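Local coordinates for periplasmic binding protein (Agrobacterium tumefaciens str. B6, PDB 5L9G) that binds the opine mannopine as a periplasmic binding protein and probably delivers it to an ABC transporter for uptake, at residues A212-D217 with D221-W226; G228-A233 with F240-N245. All coordinates share one frame; numbering follows the deposited sequence.

Interaction 1: residues A212-D217 with D221-W226. With MO0 (mannopine), chain C.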
loop_
_atom_site.group_PDB
_atom_site.type_symbol
_atom_site.label_atom_id
_atom_site.label_comp_id
_atom_site.label_asym_id
_atom_site.label_seq_id
_atom_site.Cartn_x
_atom_site.Cartn_y
_atom_site.Cartn_z
ATOM N N ALA A 212 5.319 -11.816 2.732
ATOM C CA ALA A 212 5.793 -12.709 1.666
ATOM C C ALA A 212 6.469 -13.957 2.292
ATOM O O ALA A 212 6.261 -15.076 1.802
ATOM C CB ALA A 212 6.774 -11.962 0.765
ATOM N N GLN A 213 7.249 -13.777 3.381
ATOM C CA GLN A 213 7.929 -14.900 4.031
ATOM C C GLN A 213 6.922 -15.857 4.684
ATOM O O GLN A 213 7.067 -17.078 4.556
ATOM C CB GLN A 213 8.986 -14.403 5.058
ATOM C CG GLN A 213 9.987 -15.479 5.487
ATOM C CD GLN A 213 10.709 -16.064 4.297
ATOM O OE1 GLN A 213 11.366 -15.360 3.531
ATOM N NE2 GLN A 213 10.620 -17.359 4.119
ATOM N N LEU A 214 5.887 -15.305 5.349
ATOM C CA LEU A 214 4.813 -16.123 5.956
ATOM C C LEU A 214 4.177 -17.017 4.874
ATOM O O LEU A 214 3.945 -18.194 5.115
ATOM C CB LEU A 214 3.720 -15.224 6.535
ATOM C CG LEU A 214 4.097 -14.493 7.829
ATOM C CD1 LEU A 214 3.008 -13.447 8.153
ATOM C CD2 LEU A 214 4.264 -15.476 9.005
ATOM N N ILE A 215 3.957 -16.447 3.683
ATOM C CA ILE A 215 3.370 -17.123 2.516
ATOM C C ILE A 215 4.325 -18.216 2.000
ATOM O O ILE A 215 3.934 -19.372 1.865
ATOM C CB ILE A 215 2.995 -16.082 1.415
ATOM C CG1 ILE A 215 1.859 -15.161 1.921
ATOM C CG2 ILE A 215 2.590 -16.804 0.103
ATOM C CD1 ILE A 215 1.574 -13.931 1.067
ATOM N N LYS A 216 5.593 -17.860 1.786
ATOM C CA LYS A 216 6.595 -18.832 1.325
ATOM C C LYS A 216 6.748 -20.010 2.293
ATOM O O LYS A 216 6.864 -21.146 1.855
ATOM C CB LYS A 216 7.942 -18.142 1.101
ATOM C CG LYS A 216 7.987 -17.248 -0.152
ATOM C CD LYS A 216 9.351 -16.569 -0.294
ATOM C CE LYS A 216 9.495 -15.359 0.603
ATOM N NZ LYS A 216 10.564 -14.430 0.141
ATOM N N ASP A 217 6.693 -19.762 3.619
ATOM C CA ASP A 217 6.858 -20.834 4.606
ATOM C C ASP A 217 5.547 -21.591 4.895
ATOM O O ASP A 217 5.572 -22.567 5.647
ATOM C CB ASP A 217 7.410 -20.249 5.921
ATOM C CG ASP A 217 8.846 -19.781 5.821
ATOM O OD1 ASP A 217 9.660 -20.484 5.175
ATOM O OD2 ASP A 217 9.170 -18.766 6.442
ATOM N N ASP A 221 -2.741 -19.669 6.940
ATOM C CA ASP A 221 -3.681 -20.333 6.029
ATOM C C ASP A 221 -4.286 -19.346 5.057
ATOM O O ASP A 221 -4.642 -19.688 3.937
ATOM C CB ASP A 221 -4.735 -21.125 6.809
ATOM C CG ASP A 221 -4.098 -22.249 7.605
ATOM O OD1 ASP A 221 -3.269 -22.993 7.031
ATOM O OD2 ASP A 221 -4.362 -22.335 8.809
ATOM N N MET A 222 -4.423 -18.100 5.498
ATOM C CA MET A 222 -4.946 -17.029 4.645
ATOM C C MET A 222 -4.412 -15.720 5.184
ATOM O O MET A 222 -4.079 -15.635 6.366
ATOM C CB MET A 222 -6.479 -17.037 4.547
ATOM C CG MET A 222 -7.169 -16.896 5.906
ATOM S SD MET A 222 -8.967 -16.915 5.684
ATOM C CE MET A 222 -9.309 -18.704 5.542
ATOM N N ILE A 223 -4.320 -14.707 4.314
ATOM C CA ILE A 223 -3.703 -13.424 4.686
ATOM C C ILE A 223 -4.277 -12.321 3.830
ATOM O O ILE A 223 -4.563 -12.529 2.646
ATOM C CB ILE A 223 -2.131 -13.515 4.523
ATOM C CG1 ILE A 223 -1.400 -12.212 4.898
ATOM C CG2 ILE A 223 -1.697 -13.972 3.089
ATOM C CD1 ILE A 223 0.136 -12.379 4.984
ATOM N N ILE A 224 -4.432 -11.143 4.433
ATOM C CA ILE A 224 -4.749 -9.942 3.680
ATOM C C ILE A 224 -3.434 -9.175 3.605
ATOM O O ILE A 224 -2.900 -8.737 4.635
ATOM C CB ILE A 224 -5.882 -9.069 4.265
ATOM C CG1 ILE A 224 -7.210 -9.858 4.359
ATOM C CG2 ILE A 224 -6.046 -7.808 3.376
ATOM C CD1 ILE A 224 -8.255 -9.217 5.292
ATOM N N THR A 225 -2.898 -9.040 2.391
ATOM C CA THR A 225 -1.653 -8.282 2.183
ATOM C C THR A 225 -1.635 -7.724 0.739
ATOM O O THR A 225 -2.623 -7.825 0.005
ATOM C CB THR A 225 -0.384 -9.095 2.613
ATOM O OG1 THR A 225 0.769 -8.236 2.640
ATOM C CG2 THR A 225 -0.124 -10.310 1.708
ATOM N N TRP A 226 -0.510 -7.133 0.360
ATOM C CA TRP A 226 -0.343 -6.441 -0.913
ATOM C C TRP A 226 -0.015 -7.406 -2.057
ATOM O O TRP A 226 0.803 -8.309 -1.898
ATOM C CB TRP A 226 0.679 -5.296 -0.725
ATOM C CG TRP A 226 0.274 -4.408 0.438
ATOM C CD1 TRP A 226 -0.938 -3.800 0.613
ATOM C CD2 TRP A 226 1.100 -3.986 1.536
ATOM N NE1 TRP A 226 -0.937 -3.057 1.779
ATOM C CE2 TRP A 226 0.316 -3.123 2.346
ATOM C CE3 TRP A 226 2.427 -4.261 1.926
ATOM C CZ2 TRP A 226 0.796 -2.567 3.532
ATOM C CZ3 TRP A 226 2.938 -3.627 3.054
ATOM C CH2 TRP A 226 2.128 -2.797 3.850
HETATM O OAB MO0 C . 2.463 5.476 4.329
HETATM C CAF MO0 C . 3.380 4.674 5.023
HETATM C CAG MO0 C . 3.235 3.194 4.715
HETATM O OAC MO0 C . 2.312 2.621 5.574
HETATM C CAH MO0 C . 2.995 2.877 3.259
HETATM O OAM MO0 C . 3.970 3.424 2.451
HETATM C CAI MO0 C . 2.788 1.398 2.935
HETATM O OAD MO0 C . 3.923 0.651 3.253
HETATM C CAJ MO0 C . 2.324 1.182 1.523
HETATM O OAE MO0 C . 1.121 1.868 1.322
HETATM C CAK MO0 C . 2.209 -0.291 1.104
HETATM N N MO0 C . 2.925 -0.484 -0.164
HETATM C CA MO0 C . 2.675 -1.816 -0.767
HETATM C C MO0 C . 3.860 -2.722 -0.533
HETATM O O MO0 C . 4.786 -2.340 0.214
HETATM C CB MO0 C . 2.327 -1.748 -2.235
HETATM C CG MO0 C . 3.534 -1.503 -3.116
HETATM C CD MO0 C . 3.187 -0.944 -4.451
HETATM O OE1 MO0 C . 3.152 -1.827 -5.539
HETATM N NE2 MO0 C . 2.943 0.256 -4.654
HETATM O OXT MO0 C . 3.905 -3.894 -1.025
#
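Gln213 NE2 donates to Asp217 OD2 (3.1 Å) from above the carboxylate plane, a bond within segment 212-217, whereas Leu214 and Ile215 meet Ile223 and Thr225 of 221-226 through carbon alone. Ile215 carries most of the helix side. With CG1 beside the backbone N (chi1 -66°) and the chain extended beyond it, its CD1 reaches the strand and lies 3.8 Å from Ile223 CG2, the two side chains crossing at about a right angle. The same methyl meets Thr225 tip to tip, CD1 to CG2 at 4.1 Å. Leu214 adds a looser touch on the other branch of Ile223, CD1 to CD1 at 4.4 Å. Helix 208-216 links strands 201-205 and 222-226, both parallel to strand 153-156 between them, so this is the packing of a beta-alpha-beta crossover, with the helix running back against the strand at 157°. Val203 and Trp205 of strand 201-205 continue the apolar floor under Leu214. At its far end the strand delivers Trp226 to the mannopine pocket. The ligand's CAK sits 3.5 Å above one face of the indole, toward the rim, and the opposite face carries Thr225 OG1. The ligand carboxylate carbon C comes within 3.2 Å of Trp226 CE3. Trp156, Trp205 and Tyr121 meet the indole in edge-to-face pairs and hem it in.

Interaction 2: residues G228-A233 with F240-N245. With MO0 (mannopine), chain C.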
loop_
_atom_site.group_PDB
_atom_site.type_symbol
_atom_site.label_atom_id
_atom_site.label_comp_id
_atom_site.label_asym_id
_atom_site.label_seq_id
_atom_site.Cartn_x
_atom_site.Cartn_y
_atom_site.Cartn_z
ATOM N N GLY A 228 1.641 -7.370 -4.878
ATOM C CA GLY A 228 3.023 -7.554 -5.343
ATOM C C GLY A 228 3.808 -8.496 -4.445
ATOM O O GLY A 228 4.536 -9.366 -4.934
ATOM N N ARG A 229 3.603 -8.372 -3.133
ATOM C CA ARG A 229 4.253 -9.252 -2.144
ATOM C C ARG A 229 3.773 -10.689 -2.339
ATOM O O ARG A 229 4.582 -11.626 -2.320
ATOM C CB ARG A 229 3.955 -8.778 -0.708
ATOM C CG ARG A 229 4.275 -7.292 -0.442
ATOM C CD ARG A 229 5.753 -6.908 -0.680
ATOM N NE ARG A 229 5.984 -5.513 -0.284
ATOM C CZ ARG A 229 7.129 -5.049 0.210
ATOM N NH1 ARG A 229 8.181 -5.859 0.349
ATOM N NH2 ARG A 229 7.233 -3.777 0.581
ATOM N N VAL A 230 2.455 -10.850 -2.580
ATOM C CA VAL A 230 1.859 -12.192 -2.774
ATOM C C VAL A 230 2.398 -12.829 -4.052
ATOM O O VAL A 230 2.834 -13.977 -4.012
ATOM C CB VAL A 230 0.313 -12.154 -2.765
ATOM C CG1 VAL A 230 -0.274 -13.545 -3.067
ATOM C CG2 VAL A 230 -0.214 -11.644 -1.424
ATOM N N GLN A 231 2.316 -12.110 -5.182
ATOM C CA GLN A 231 2.791 -12.647 -6.457
ATOM C C GLN A 231 4.291 -13.020 -6.388
ATOM O O GLN A 231 4.685 -14.072 -6.901
ATOM C CB GLN A 231 2.472 -11.689 -7.629
ATOM C CG GLN A 231 2.844 -12.321 -9.000
ATOM C CD GLN A 231 2.105 -13.624 -9.305
ATOM O OE1 GLN A 231 2.692 -14.686 -9.537
ATOM N NE2 GLN A 231 0.798 -13.592 -9.275
ATOM N N GLY A 232 5.085 -12.175 -5.728
ATOM C CA GLY A 232 6.516 -12.416 -5.522
ATOM C C GLY A 232 6.770 -13.703 -4.734
ATOM O O GLY A 232 7.646 -14.489 -5.103
ATOM N N ALA A 233 5.951 -13.976 -3.698
ATOM C CA ALA A 233 6.080 -15.211 -2.915
ATOM C C ALA A 233 5.722 -16.440 -3.775
ATOM O O ALA A 233 6.451 -17.429 -3.770
ATOM C CB ALA A 233 5.188 -15.149 -1.684
ATOM N N PHE A 240 0.343 -20.820 -2.867
ATOM C CA PHE A 240 -0.765 -19.950 -2.536
ATOM C C PHE A 240 -1.483 -19.497 -3.776
ATOM O O PHE A 240 -0.943 -19.546 -4.889
ATOM C CB PHE A 240 -0.275 -18.712 -1.759
ATOM C CG PHE A 240 -0.192 -18.901 -0.260
ATOM C CD1 PHE A 240 0.620 -19.895 0.293
ATOM C CD2 PHE A 240 -0.890 -18.061 0.601
ATOM C CE1 PHE A 240 0.710 -20.058 1.684
ATOM C CE2 PHE A 240 -0.796 -18.225 1.995
ATOM C CZ PHE A 240 0.014 -19.215 2.527
ATOM N N ALA A 241 -2.708 -19.048 -3.576
ATOM C CA ALA A 241 -3.531 -18.482 -4.639
ATOM C C ALA A 241 -4.106 -17.209 -4.079
ATOM O O ALA A 241 -4.059 -16.991 -2.863
ATOM C CB ALA A 241 -4.646 -19.435 -5.037
ATOM N N TYR A 242 -4.611 -16.345 -4.953
ATOM C CA TYR A 242 -5.215 -15.094 -4.504
ATOM C C TYR A 242 -6.271 -14.643 -5.469
ATOM O O TYR A 242 -6.381 -15.189 -6.564
ATOM C CB TYR A 242 -4.151 -14.004 -4.263
ATOM C CG TYR A 242 -3.441 -13.511 -5.513
ATOM C CD1 TYR A 242 -2.290 -14.138 -5.974
ATOM C CD2 TYR A 242 -3.870 -12.363 -6.178
ATOM C CE1 TYR A 242 -1.574 -13.634 -7.065
ATOM C CE2 TYR A 242 -3.165 -11.847 -7.274
ATOM C CZ TYR A 242 -2.012 -12.484 -7.714
ATOM O OH TYR A 242 -1.309 -11.986 -8.801
ATOM N N THR A 243 -7.056 -13.657 -5.054
ATOM C CA THR A 243 -8.118 -13.066 -5.868
ATOM C C THR A 243 -8.092 -11.547 -5.681
ATOM O O THR A 243 -7.657 -11.056 -4.639
ATOM C CB THR A 243 -9.503 -13.650 -5.457
ATOM O OG1 THR A 243 -10.509 -13.024 -6.227
ATOM C CG2 THR A 243 -9.840 -13.426 -3.973
ATOM N N PHE A 244 -8.619 -10.811 -6.662
ATOM C CA PHE A 244 -8.785 -9.361 -6.520
ATOM C C PHE A 244 -10.202 -9.067 -5.985
ATOM O O PHE A 244 -10.522 -7.895 -5.748
ATOM C CB PHE A 244 -8.578 -8.638 -7.866
ATOM C CG PHE A 244 -7.120 -8.520 -8.264
ATOM C CD1 PHE A 244 -6.339 -7.466 -7.801
ATOM C CD2 PHE A 244 -6.539 -9.451 -9.117
ATOM C CE1 PHE A 244 -4.986 -7.354 -8.176
ATOM C CE2 PHE A 244 -5.192 -9.342 -9.484
ATOM C CZ PHE A 244 -4.424 -8.298 -9.013
ATOM N N ASN A 245 -11.067 -10.118 -5.825
ATOM C CA ASN A 245 -12.430 -9.896 -5.310
ATOM C C ASN A 245 -12.367 -9.293 -3.904
ATOM O O ASN A 245 -11.645 -9.822 -3.053
ATOM C CB ASN A 245 -13.240 -11.196 -5.274
ATOM C CG ASN A 245 -14.700 -10.931 -5.005
ATOM O OD1 ASN A 245 -15.372 -10.215 -5.763
ATOM N ND2 ASN A 245 -15.188 -11.389 -3.858
HETATM O OAB MO0 C . 2.463 5.476 4.329
HETATM C CAF MO0 C . 3.380 4.674 5.023
HETATM C CAG MO0 C . 3.235 3.194 4.715
HETATM O OAC MO0 C . 2.312 2.621 5.574
HETATM C CAH MO0 C . 2.995 2.877 3.259
HETATM O OAM MO0 C . 3.970 3.424 2.451
HETATM C CAI MO0 C . 2.788 1.398 2.935
HETATM O OAD MO0 C . 3.923 0.651 3.253
HETATM C CAJ MO0 C . 2.324 1.182 1.523
HETATM O OAE MO0 C . 1.121 1.868 1.322
HETATM C CAK MO0 C . 2.209 -0.291 1.104
HETATM N N MO0 C . 2.925 -0.484 -0.164
HETATM C CA MO0 C . 2.675 -1.816 -0.767
HETATM C C MO0 C . 3.860 -2.722 -0.533
HETATM O O MO0 C . 4.786 -2.340 0.214
HETATM C CB MO0 C . 2.327 -1.748 -2.235
HETATM C CG MO0 C . 3.534 -1.503 -3.116
HETATM C CD MO0 C . 3.187 -0.944 -4.451
HETATM O OE1 MO0 C . 3.152 -1.827 -5.539
HETATM N NE2 MO0 C . 2.943 0.256 -4.654
HETATM O OXT MO0 C . 3.905 -3.894 -1.025
#
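Val230 and Gln231, on successive positions of helix 227-235, both meet the ring of Tyr242, one in the buried part of the contact and the other toward its more open side. On the tight side Val230 CG1 lies 3.6 Å from Tyr242 CD1, the two side chains sliding past each other in opposite directions. Ile215 touches the same valine from helix 208-216, and Leu124 of strand 115-128 touches the tyrosine. On the partly solvent-exposed side a single polar bond replaces packing: Gln231 NE2 donates to Tyr242 OH at 2.7 Å, the hydroxyl lying in the amide plane although the bond is bent to 144°. The glutamine chain turns at chi2 (60°), which brings its amide to the edge of the ring, the two planes 61° apart. Arg229 takes no part in the contact with the strand; its guanidinium lies in the mannopine pocket. Its NE donates to mannopine OXT (2.7 Å) and its NH2 to mannopine O (2.9 Å), a nearly straight, in-plane bidentate grip on the carboxylate; NH2 also donates to Gly29 O. The chemistry is thus split around the helix: neutral groups seat it against the sheet, while the cationic side chain is committed to the ligand's carboxylate and should balance its charge.

Overall arrangement
Strand 222-226 of interaction 1 runs directly into helix 227-235 of interaction 2, with Trp226 at the helix N-cap, and the two contacts adjoin, helices 208-216 and 227-235 touching each other while each packs on strands of the same sheet. Interaction 1 is wholly buried and purely apolar across its segments; interaction 2 is partly exposed and adds a polar bond where it nears solvent. Their hydrophobic parts merge: Thr225 CG2 packs 3.4 Å from Val230 CG2, and Ile215 lies against Val230, Ala233 and Phe240. Both end at mannopine, but differently. Trp226 supplies an aromatic face and Arg229 paired N-H donors, so the same carboxylate is covered from one direction and hydrogen-bonded at its oxygens from another.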